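Side-chain contacts in uncharacterized conserved protein (Staphylococcus epidermidis, PDB 3FRM), which is of unknown function but carries two regions related to acetyltransferases, the second a GNAT domain, and so probably has an acyltransferase-like fold: residues S5-K10 with P220-A225; K25-L30 with K61-N66; V179-T184 with I188-F193. All coordinates share one frame; numbering follows the deposited sequence.

Contact 1. Residues S5-K10 with P220-A225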
loop_
_atom_site.group_PDB
_atom_site.type_symbol
_atom_site.label_atom_id
_atom_site.label_comp_id
_atom_site.label_asym_id
_atom_site.label_seq_id
_atom_site.Cartn_x
_atom_site.Cartn_y
_atom_site.Cartn_z
ATOM N N SER A 5 -19.814 -2.161 11.916
ATOM C CA SER A 5 -20.008 -3.237 10.937
ATOM C C SER A 5 -20.794 -2.752 9.736
ATOM O O SER A 5 -20.356 -2.909 8.599
ATOM C CB SER A 5 -20.721 -4.431 11.582
ATOM O OG SER A 5 -21.636 -4.015 12.594
ATOM N N LYS A 6 -21.933 -2.115 9.983
ATOM C CA LYS A 6 -22.795 -1.675 8.888
ATOM C C LYS A 6 -22.210 -0.569 8.003
ATOM O O LYS A 6 -22.758 -0.277 6.932
ATOM C CB LYS A 6 -24.218 -1.339 9.385
ATOM C CG LYS A 6 -24.411 -0.070 10.249
ATOM C CD LYS A 6 -25.428 -0.258 11.437
ATOM C CE LYS A 6 -26.566 -1.300 11.209
ATOM N NZ LYS A 6 -27.540 -0.948 10.111
ATOM N N ILE A 7 -21.089 0.021 8.403
ATOM C CA ILE A 7 -20.565 1.118 7.598
ATOM C C ILE A 7 -20.241 0.710 6.146
ATOM O O ILE A 7 -19.709 -0.365 5.908
ATOM C CB ILE A 7 -19.391 1.799 8.302
ATOM C CG1 ILE A 7 -19.943 2.657 9.446
ATOM C CG2 ILE A 7 -18.598 2.698 7.338
ATOM C CD1 ILE A 7 -18.893 3.143 10.390
ATOM N N THR A 8 -20.616 1.553 5.182
ATOM C CA THR A 8 -20.242 1.317 3.794
ATOM C C THR A 8 -19.713 2.532 3.045
ATOM O O THR A 8 -19.654 3.663 3.550
ATOM C CB THR A 8 -21.384 0.677 2.917
ATOM O OG1 THR A 8 -22.155 1.706 2.278
ATOM C CG2 THR A 8 -22.278 -0.289 3.704
ATOM N N PHE A 9 -19.340 2.276 1.805
ATOM C CA PHE A 9 -18.887 3.326 0.922
ATOM C C PHE A 9 -19.866 4.486 0.792
ATOM O O PHE A 9 -19.468 5.604 0.437
ATOM C CB PHE A 9 -18.555 2.751 -0.438
ATOM C CG PHE A 9 -17.103 2.355 -0.586
ATOM C CD1 PHE A 9 -16.712 1.009 -0.458
ATOM C CD2 PHE A 9 -16.140 3.315 -0.898
ATOM C CE1 PHE A 9 -15.373 0.626 -0.608
ATOM C CE2 PHE A 9 -14.822 2.963 -1.044
ATOM C CZ PHE A 9 -14.428 1.615 -0.889
ATOM N N LYS A 10 -21.141 4.219 1.079
ATOM C CA LYS A 10 -22.186 5.253 1.019
ATOM C C LYS A 10 -21.913 6.343 2.059
ATOM O O LYS A 10 -22.275 7.487 1.864
ATOM C CB LYS A 10 -23.574 4.642 1.205
ATOM C CG LYS A 10 -24.126 3.994 -0.067
ATOM C CD LYS A 10 -24.460 2.517 0.176
ATOM C CE LYS A 10 -25.733 2.342 1.035
ATOM N NZ LYS A 10 -25.677 1.137 1.904
ATOM N N PRO A 220 -17.876 5.924 15.017
ATOM C CA PRO A 220 -16.786 5.313 14.279
ATOM C C PRO A 220 -16.016 6.329 13.437
ATOM O O PRO A 220 -16.583 7.330 12.914
ATOM C CB PRO A 220 -17.502 4.368 13.293
ATOM C CG PRO A 220 -18.900 4.164 13.862
ATOM C CD PRO A 220 -19.089 5.087 15.031
ATOM N N VAL A 221 -14.736 6.053 13.235
ATOM C CA VAL A 221 -14.024 6.885 12.306
ATOM C C VAL A 221 -13.528 6.129 11.087
ATOM O O VAL A 221 -13.068 4.976 11.216
ATOM C CB VAL A 221 -13.053 7.924 12.965
ATOM C CG1 VAL A 221 -12.781 7.629 14.398
ATOM C CG2 VAL A 221 -11.780 8.233 12.079
ATOM N N ILE A 222 -13.713 6.756 9.923
ATOM C CA ILE A 222 -13.599 6.076 8.688
ATOM C C ILE A 222 -12.903 6.941 7.642
ATOM O O ILE A 222 -12.836 8.198 7.755
ATOM C CB ILE A 222 -14.999 5.712 8.135
ATOM C CG1 ILE A 222 -15.644 6.939 7.458
ATOM C CG2 ILE A 222 -15.869 5.057 9.233
ATOM C CD1 ILE A 222 -17.031 6.723 6.919
ATOM N N LEU A 223 -12.349 6.243 6.657
ATOM C CA LEU A 223 -11.561 6.837 5.619
ATOM C C LEU A 223 -11.518 5.896 4.440
ATOM O O LEU A 223 -11.758 4.669 4.599
ATOM C CB LEU A 223 -10.154 7.086 6.095
ATOM C CG LEU A 223 -9.257 5.888 6.354
ATOM C CD1 LEU A 223 -8.386 5.684 5.126
ATOM C CD2 LEU A 223 -8.384 6.134 7.586
ATOM N N VAL A 224 -11.173 6.476 3.293
ATOM C CA VAL A 224 -10.935 5.730 2.110
ATOM C C VAL A 224 -9.542 6.025 1.630
ATOM O O VAL A 224 -9.159 7.144 1.576
ATOM C CB VAL A 224 -11.937 6.140 1.014
ATOM C CG1 VAL A 224 -11.315 6.025 -0.359
ATOM C CG2 VAL A 224 -13.228 5.304 1.107
ATOM N N ALA A 225 -8.793 5.012 1.224
ATOM C CA ALA A 225 -7.433 5.215 0.684
ATOM C C ALA A 225 -7.241 4.492 -0.610
ATOM O O ALA A 225 -7.759 3.364 -0.779
ATOM C CB ALA A 225 -6.387 4.718 1.677
#

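Contact 2. Residues K25-L30 with K61-N66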
loop_
_atom_site.group_PDB
_atom_site.type_symbol
_atom_site.label_atom_id
_atom_site.label_comp_id
_atom_site.label_asym_id
_atom_site.label_seq_id
_atom_site.Cartn_x
_atom_site.Cartn_y
_atom_site.Cartn_z
ATOM N N LYS A 25 -26.312 4.407 -11.252
ATOM C CA LYS A 25 -25.209 5.375 -11.121
ATOM C C LYS A 25 -25.583 6.765 -10.579
ATOM O O LYS A 25 -26.678 7.256 -10.767
ATOM C CB LYS A 25 -24.577 5.597 -12.482
ATOM C CG LYS A 25 -25.621 5.945 -13.522
ATOM C CD LYS A 25 -25.331 7.222 -14.179
ATOM C CE LYS A 25 -26.234 7.437 -15.451
ATOM N NZ LYS A 25 -27.685 7.213 -15.192
ATOM N N ALA A 26 -24.633 7.394 -9.920
ATOM C CA ALA A 26 -24.738 8.768 -9.473
ATOM C C ALA A 26 -23.744 9.512 -10.334
ATOM O O ALA A 26 -22.644 9.034 -10.527
ATOM C CB ALA A 26 -24.334 8.876 -7.962
ATOM N N ILE A 27 -24.130 10.648 -10.882
ATOM C CA ILE A 27 -23.210 11.506 -11.653
ATOM C C ILE A 27 -22.872 12.800 -10.881
ATOM O O ILE A 27 -23.772 13.482 -10.445
ATOM C CB ILE A 27 -23.861 11.914 -12.936
ATOM C CG1 ILE A 27 -24.141 10.672 -13.804
ATOM C CG2 ILE A 27 -23.047 13.019 -13.639
ATOM C CD1 ILE A 27 -24.587 11.050 -15.219
ATOM N N TYR A 28 -21.591 13.112 -10.685
ATOM C CA TYR A 28 -21.181 14.284 -9.926
ATOM C C TYR A 28 -20.345 15.188 -10.848
ATOM O O TYR A 28 -19.520 14.715 -11.618
ATOM C CB TYR A 28 -20.336 13.843 -8.761
ATOM C CG TYR A 28 -21.107 13.195 -7.631
ATOM C CD1 TYR A 28 -21.463 13.931 -6.512
ATOM C CD2 TYR A 28 -21.498 11.872 -7.702
ATOM C CE1 TYR A 28 -22.173 13.355 -5.450
ATOM C CE2 TYR A 28 -22.232 11.279 -6.667
ATOM C CZ TYR A 28 -22.552 12.045 -5.534
ATOM O OH TYR A 28 -23.264 11.507 -4.490
ATOM N N LEU A 29 -20.562 16.493 -10.712
ATOM C CA LEU A 29 -19.897 17.532 -11.394
ATOM C C LEU A 29 -19.760 18.715 -10.432
ATOM O O LEU A 29 -20.608 18.904 -9.549
ATOM C CB LEU A 29 -20.794 17.993 -12.519
ATOM C CG LEU A 29 -20.656 17.632 -13.987
ATOM C CD1 LEU A 29 -20.209 16.233 -14.262
ATOM C CD2 LEU A 29 -22.020 17.877 -14.546
ATOM N N LEU A 30 -18.729 19.534 -10.654
ATOM C CA LEU A 30 -18.575 20.781 -9.987
ATOM C C LEU A 30 -18.147 21.789 -11.068
ATOM O O LEU A 30 -16.952 22.045 -11.291
ATOM C CB LEU A 30 -17.550 20.676 -8.875
ATOM C CG LEU A 30 -17.400 21.869 -7.907
ATOM C CD1 LEU A 30 -18.679 22.215 -7.178
ATOM C CD2 LEU A 30 -16.329 21.596 -6.828
ATOM N N LYS A 61 -18.075 12.175 -21.649
ATOM C CA LYS A 61 -17.192 12.935 -22.549
ATOM C C LYS A 61 -17.850 14.274 -22.936
ATOM O O LYS A 61 -17.217 15.341 -22.915
ATOM C CB LYS A 61 -16.818 12.088 -23.783
ATOM C CG LYS A 61 -15.818 12.761 -24.757
ATOM C CD LYS A 61 -15.365 11.867 -25.986
ATOM C CE LYS A 61 -15.021 10.414 -25.508
ATOM N NZ LYS A 61 -14.741 9.400 -26.639
ATOM N N LYS A 62 -19.144 14.229 -23.242
ATOM C CA LYS A 62 -19.888 15.460 -23.595
ATOM C C LYS A 62 -20.089 16.389 -22.400
ATOM O O LYS A 62 -19.794 17.579 -22.454
ATOM C CB LYS A 62 -21.220 15.095 -24.222
ATOM C CG LYS A 62 -21.124 14.934 -25.725
ATOM C CD LYS A 62 -22.495 14.858 -26.387
ATOM C CE LYS A 62 -22.911 13.388 -26.724
ATOM N NZ LYS A 62 -22.241 12.832 -27.947
HETATM N N MSE A 63 -20.550 15.856 -21.291
HETATM C CA MSE A 63 -20.698 16.696 -20.127
HETATM C C MSE A 63 -19.419 17.411 -19.803
HETATM O O MSE A 63 -19.415 18.607 -19.561
HETATM C CB MSE A 63 -21.130 15.876 -18.918
HETATM C CG MSE A 63 -22.530 15.443 -19.096
HETATM SE SE MSE A 63 -23.409 14.599 -17.585
HETATM C CE MSE A 63 -23.365 15.959 -16.194
ATOM N N HIS A 64 -18.334 16.663 -19.767
ATOM C CA HIS A 64 -17.119 17.194 -19.250
ATOM C C HIS A 64 -16.604 18.247 -20.198
ATOM O O HIS A 64 -16.269 19.387 -19.755
ATOM C CB HIS A 64 -16.128 16.067 -18.997
ATOM C CG HIS A 64 -16.328 15.364 -17.680
ATOM N ND1 HIS A 64 -15.424 14.451 -17.180
ATOM C CD2 HIS A 64 -17.302 15.476 -16.741
ATOM C CE1 HIS A 64 -15.839 14.029 -15.995
ATOM N NE2 HIS A 64 -16.978 14.626 -15.712
ATOM N N LEU A 65 -16.569 17.930 -21.502
ATOM C CA LEU A 65 -16.088 18.948 -22.446
ATOM C C LEU A 65 -16.947 20.212 -22.418
ATOM O O LEU A 65 -16.460 21.312 -22.621
ATOM C CB LEU A 65 -15.995 18.409 -23.868
ATOM C CG LEU A 65 -14.831 17.455 -24.095
ATOM C CD1 LEU A 65 -14.947 16.808 -25.500
ATOM C CD2 LEU A 65 -13.514 18.238 -23.959
ATOM N N ASN A 66 -18.252 20.048 -22.196
ATOM C CA ASN A 66 -19.127 21.210 -22.084
ATOM C C ASN A 66 -18.722 22.220 -20.979
ATOM O O ASN A 66 -18.934 23.408 -21.150
ATOM C CB ASN A 66 -20.566 20.760 -21.930
ATOM C CG ASN A 66 -21.546 21.917 -21.862
ATOM O OD1 ASN A 66 -21.804 22.611 -22.857
ATOM N ND2 ASN A 66 -22.141 22.096 -20.679
#

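Contact 3. Residues V179-T184 with I188-F193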
loop_
_atom_site.group_PDB
_atom_site.type_symbol
_atom_site.label_atom_id
_atom_site.label_comp_id
_atom_site.label_asym_id
_atom_site.label_seq_id
_atom_site.Cartn_x
_atom_site.Cartn_y
_atom_site.Cartn_z
ATOM N N VAL A 179 -4.967 17.245 8.612
ATOM C CA VAL A 179 -5.993 16.282 8.241
ATOM C C VAL A 179 -7.254 17.068 8.091
ATOM O O VAL A 179 -7.393 18.092 8.736
ATOM C CB VAL A 179 -6.137 15.139 9.319
ATOM C CG1 VAL A 179 -6.504 15.719 10.768
ATOM C CG2 VAL A 179 -7.081 14.044 8.842
ATOM N N ASP A 180 -8.126 16.585 7.222
ATOM C CA ASP A 180 -9.508 17.025 7.070
ATOM C C ASP A 180 -10.471 16.057 7.752
ATOM O O ASP A 180 -10.270 14.854 7.711
ATOM C CB ASP A 180 -9.868 16.972 5.607
ATOM C CG ASP A 180 -9.117 17.960 4.823
ATOM O OD1 ASP A 180 -9.580 18.293 3.719
ATOM O OD2 ASP A 180 -8.078 18.451 5.319
ATOM N N ILE A 181 -11.522 16.609 8.350
ATOM C CA ILE A 181 -12.532 15.812 8.974
ATOM C C ILE A 181 -13.891 16.270 8.531
ATOM O O ILE A 181 -14.176 17.462 8.481
ATOM C CB ILE A 181 -12.445 15.777 10.547
ATOM C CG1 ILE A 181 -12.266 17.166 11.120
ATOM C CG2 ILE A 181 -11.281 14.931 10.990
ATOM C CD1 ILE A 181 -10.796 17.610 11.273
ATOM N N ILE A 182 -14.709 15.270 8.228
ATOM C CA ILE A 182 -16.066 15.436 7.782
ATOM C C ILE A 182 -16.901 14.718 8.818
ATOM O O ILE A 182 -16.806 13.479 8.987
ATOM C CB ILE A 182 -16.310 14.790 6.389
ATOM C CG1 ILE A 182 -15.442 15.424 5.318
ATOM C CG2 ILE A 182 -17.771 14.878 5.972
ATOM C CD1 ILE A 182 -14.298 14.500 4.896
HETATM N N MSE A 183 -17.739 15.492 9.495
HETATM C CA MSE A 183 -18.526 14.955 10.586
HETATM C C MSE A 183 -19.986 14.786 10.243
HETATM O O MSE A 183 -20.558 15.599 9.552
HETATM C CB MSE A 183 -18.389 15.853 11.781
HETATM C CG MSE A 183 -16.962 16.207 11.985
HETATM SE SE MSE A 183 -16.838 17.469 13.428
HETATM C CE MSE A 183 -17.473 19.092 12.467
ATOM N N THR A 184 -20.580 13.719 10.738
ATOM C CA THR A 184 -21.967 13.483 10.521
ATOM C C THR A 184 -22.417 13.025 11.874
ATOM O O THR A 184 -21.638 12.986 12.814
ATOM C CB THR A 184 -22.196 12.375 9.455
ATOM O OG1 THR A 184 -21.255 11.313 9.650
ATOM C CG2 THR A 184 -21.996 12.901 8.029
ATOM N N ILE A 188 -17.452 9.791 11.670
ATOM C CA ILE A 188 -16.520 10.795 11.271
ATOM C C ILE A 188 -15.496 10.273 10.257
ATOM O O ILE A 188 -14.916 9.188 10.400
ATOM C CB ILE A 188 -15.947 11.474 12.507
ATOM C CG1 ILE A 188 -14.824 12.436 12.196
ATOM C CG2 ILE A 188 -15.568 10.462 13.575
ATOM C CD1 ILE A 188 -14.827 13.480 13.305
ATOM N N GLU A 189 -15.298 11.051 9.196
ATOM C CA GLU A 189 -14.411 10.648 8.153
ATOM C C GLU A 189 -13.219 11.555 8.122
ATOM O O GLU A 189 -13.352 12.774 8.236
ATOM C CB GLU A 189 -15.124 10.674 6.822
ATOM C CG GLU A 189 -14.347 10.054 5.704
ATOM C CD GLU A 189 -14.867 10.544 4.355
ATOM O OE1 GLU A 189 -16.110 10.689 4.250
ATOM O OE2 GLU A 189 -14.053 10.801 3.413
ATOM N N ILE A 190 -12.046 10.941 8.025
ATOM C CA ILE A 190 -10.841 11.678 7.787
ATOM C C ILE A 190 -10.446 11.580 6.310
ATOM O O ILE A 190 -10.863 10.677 5.590
ATOM C CB ILE A 190 -9.687 11.356 8.782
ATOM C CG1 ILE A 190 -9.351 9.886 8.854
ATOM C CG2 ILE A 190 -10.074 11.744 10.219
ATOM C CD1 ILE A 190 -7.947 9.604 9.397
ATOM N N ASP A 191 -9.676 12.553 5.865
ATOM C CA ASP A 191 -9.276 12.621 4.506
ATOM C C ASP A 191 -8.088 13.566 4.453
ATOM O O ASP A 191 -7.999 14.520 5.230
ATOM C CB ASP A 191 -10.430 13.197 3.674
ATOM C CG ASP A 191 -10.190 13.090 2.187
ATOM O OD1 ASP A 191 -10.293 14.143 1.502
ATOM O OD2 ASP A 191 -9.871 11.981 1.689
ATOM N N GLY A 192 -7.163 13.290 3.546
ATOM C CA GLY A 192 -6.072 14.225 3.273
ATOM C C GLY A 192 -5.063 14.227 4.399
ATOM O O GLY A 192 -4.376 15.210 4.599
ATOM N N PHE A 193 -4.977 13.116 5.146
ATOM C CA PHE A 193 -4.060 13.059 6.266
ATOM C C PHE A 193 -2.597 13.062 5.792
ATOM O O PHE A 193 -2.232 12.320 4.908
ATOM C CB PHE A 193 -4.368 11.855 7.131
ATOM C CG PHE A 193 -3.338 11.600 8.172
ATOM C CD1 PHE A 193 -3.584 11.915 9.503
ATOM C CD2 PHE A 193 -2.098 11.065 7.823
ATOM C CE1 PHE A 193 -2.632 11.663 10.472
ATOM C CE2 PHE A 193 -1.113 10.865 8.770
ATOM C CZ PHE A 193 -1.375 11.172 10.108
#

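Contact 1. Residues S5-K10 with P220-A225
The Phe9 ring meets Val224 obliquely, through one corner: CE2 of Phe9 lies 3.6 Å from Val224 CG2, and Phe9 CD2 is slightly farther from the same methyl. The two side chains cross at about a right angle, and the Phe9 side chain also touches Leu102 on strand 96-105. The other ring is that of Pro220. Methyl CD1 of Ile7 sits against it, 3.4 Å from Pro220 CB and 3.6 Å from Pro220 CG, a snug fit.

The same CD1 reaches Ile222 CG2 at 3.8 Å. The outer bond of Ile7 is extended (chi2 168°), which carries CD1 far enough from the loop to settle between the proline and the isoleucine; Ile7 CG2 touches Ile222 CG2 less closely, at 4.1 Å. Residues 7 to 9 run alongside residues 220 to 224, their end-to-end directions 20° apart, without hydrogen bonds between them. At the end of the loop, Thr8 OG1 accepts from Lys10 N at 3.0 Å, an ST turn beside the start of the 3-10 segment.

Ile12 continues the apolar layer over Ile222 and Val224. With carbon-to-carbon packing alone joining the two segments, the N-terminal loop packs its Ile7 and Phe9 side chains onto one face of the sheet, adding no strand to it.

Contact 2. Residues K25-L30 with K61-N66
Leu29 and Met63, the latter modelled as selenomethionine, make the main apolar contact between strand 25-29 and helix 50-66. The selenoether chain of Met63 reaches from the helix toward the strand and bends at its last torsion (chi3 60°), bringing methyl CE up to the isobutyl group of Leu29. Met63 CE is modelled 3.7 Å from Leu29 CD1. Its separation from Leu29 CD2 is shorter than two carbons allow, so the exact placing of these methyls is doubtful, though not the fact that the two residues pack together. Ile27, two residues earlier on the same side of the strand, adds its branch methyl: Ile27 CG2 is 3.9 Å from Met63 CE. Ile19 of strand 17-21 borders both Ile27 and Leu29.

The second kind of contact is methyl to aromatic edge. Leu29 CD1 comes in near the plane of the His64 imidazole and lies 3.9 Å from both NE2 and CD2 of that ring. His64 NE2 is buried here and has no polar partner in the model. On the other ring nitrogen, His64 ND1 is hydrogen-bonded to His71 O, which would restrain the ring's rotation; the rings of His64 and His71 also meet, with planes at about 45°.

The axes of strand 25-29 and of helical residues 61-66 approach to 10.7 Å, with N-to-C directions 16° apart. This is the layered packing of an alpha/beta fold. Helix 50-66 links the neighbouring parallel strands 41-44 and 72-75 as a beta-alpha-beta crossover, and here its last turns cover the adjoining strand 25-29 of the same sheet, in a region assigned to the acetyltransferase clan.

Contact 3. Residues V179-T184 with I188-F193
Ile188 packs beside Met183, modelled as selenomethionine, at the turn end of an antiparallel beta hairpin. From its CB, 4.1 Å from Ile182 O, the chain passes through CG1, which is 3.9 Å from the same carbonyl oxygen. CG1 stands anti to the backbone N (chi1 173°), and this directs the tip toward the partner strand: Ile188 CD1 ends 3.7 Å from Met183 CG and 4.3 Å from Ile181 CB. Helix 204-216 touches Ile188 through Met215 and Ala216.

The row continues on this face. Ile181 CG2 meets Ile190 CG2 at 3.5 Å, and Val179 CG2 lies 3.7 Å from Ile190 CB, with Phe193 next to it after the corner at Gly192, where glycine readily takes the positive phi that turns the chain.

Four backbone bonds fasten the strands through the hydrogen-bonded pairs Asp180 with Asp191 and Ile182 with Glu189. The bond from Glu189 N to Ile182 O, 2.9 Å long, is almost straight at 175°, whereas that from Asp191 N to Asp180 O is more bent, at 137°, close to the corner.

The other face is more polar. Ile182 lies side by side with Glu189, whose OE1 takes a hydrogen bond from Tyr13 N; Asp180 OD2 is hydrogen-bonded to Tyr132 OH. Asp180 OD1 and OD1 of the exposed Asp191 are 4.8 Å apart, like charges that would probably disfavour each other mildly. The hairpin therefore has an apolar side that packs under helix 204-216 and an opposite side where the buried carboxylates of Asp180 and Glu189 find hydrogen-bond partners beyond the two strands.

Contacts 1 and 3 are immediate neighbours, their centres 11 Å apart: strand 221-225 lies parallel to strand 188-195, with Ile222 N 2.8 Å from Ile188 O and Ile222 O 2.9 Å from Ile190 N, both probable hydrogen bonds. Helix 204-216 joins these strands, as in the GNAT core. Contact 2 stands apart in the other half of the same sheet, with centres about 26 Å from contact 1 and about 25 Å from contact 3. Contact 3 has bound ions nearby: the Phe193 side chain is about 6 Å from a sulfate probably from the crystallisation liquor, though such ions can mark pockets, and that of Met183 about 8 Å from a sodium ion.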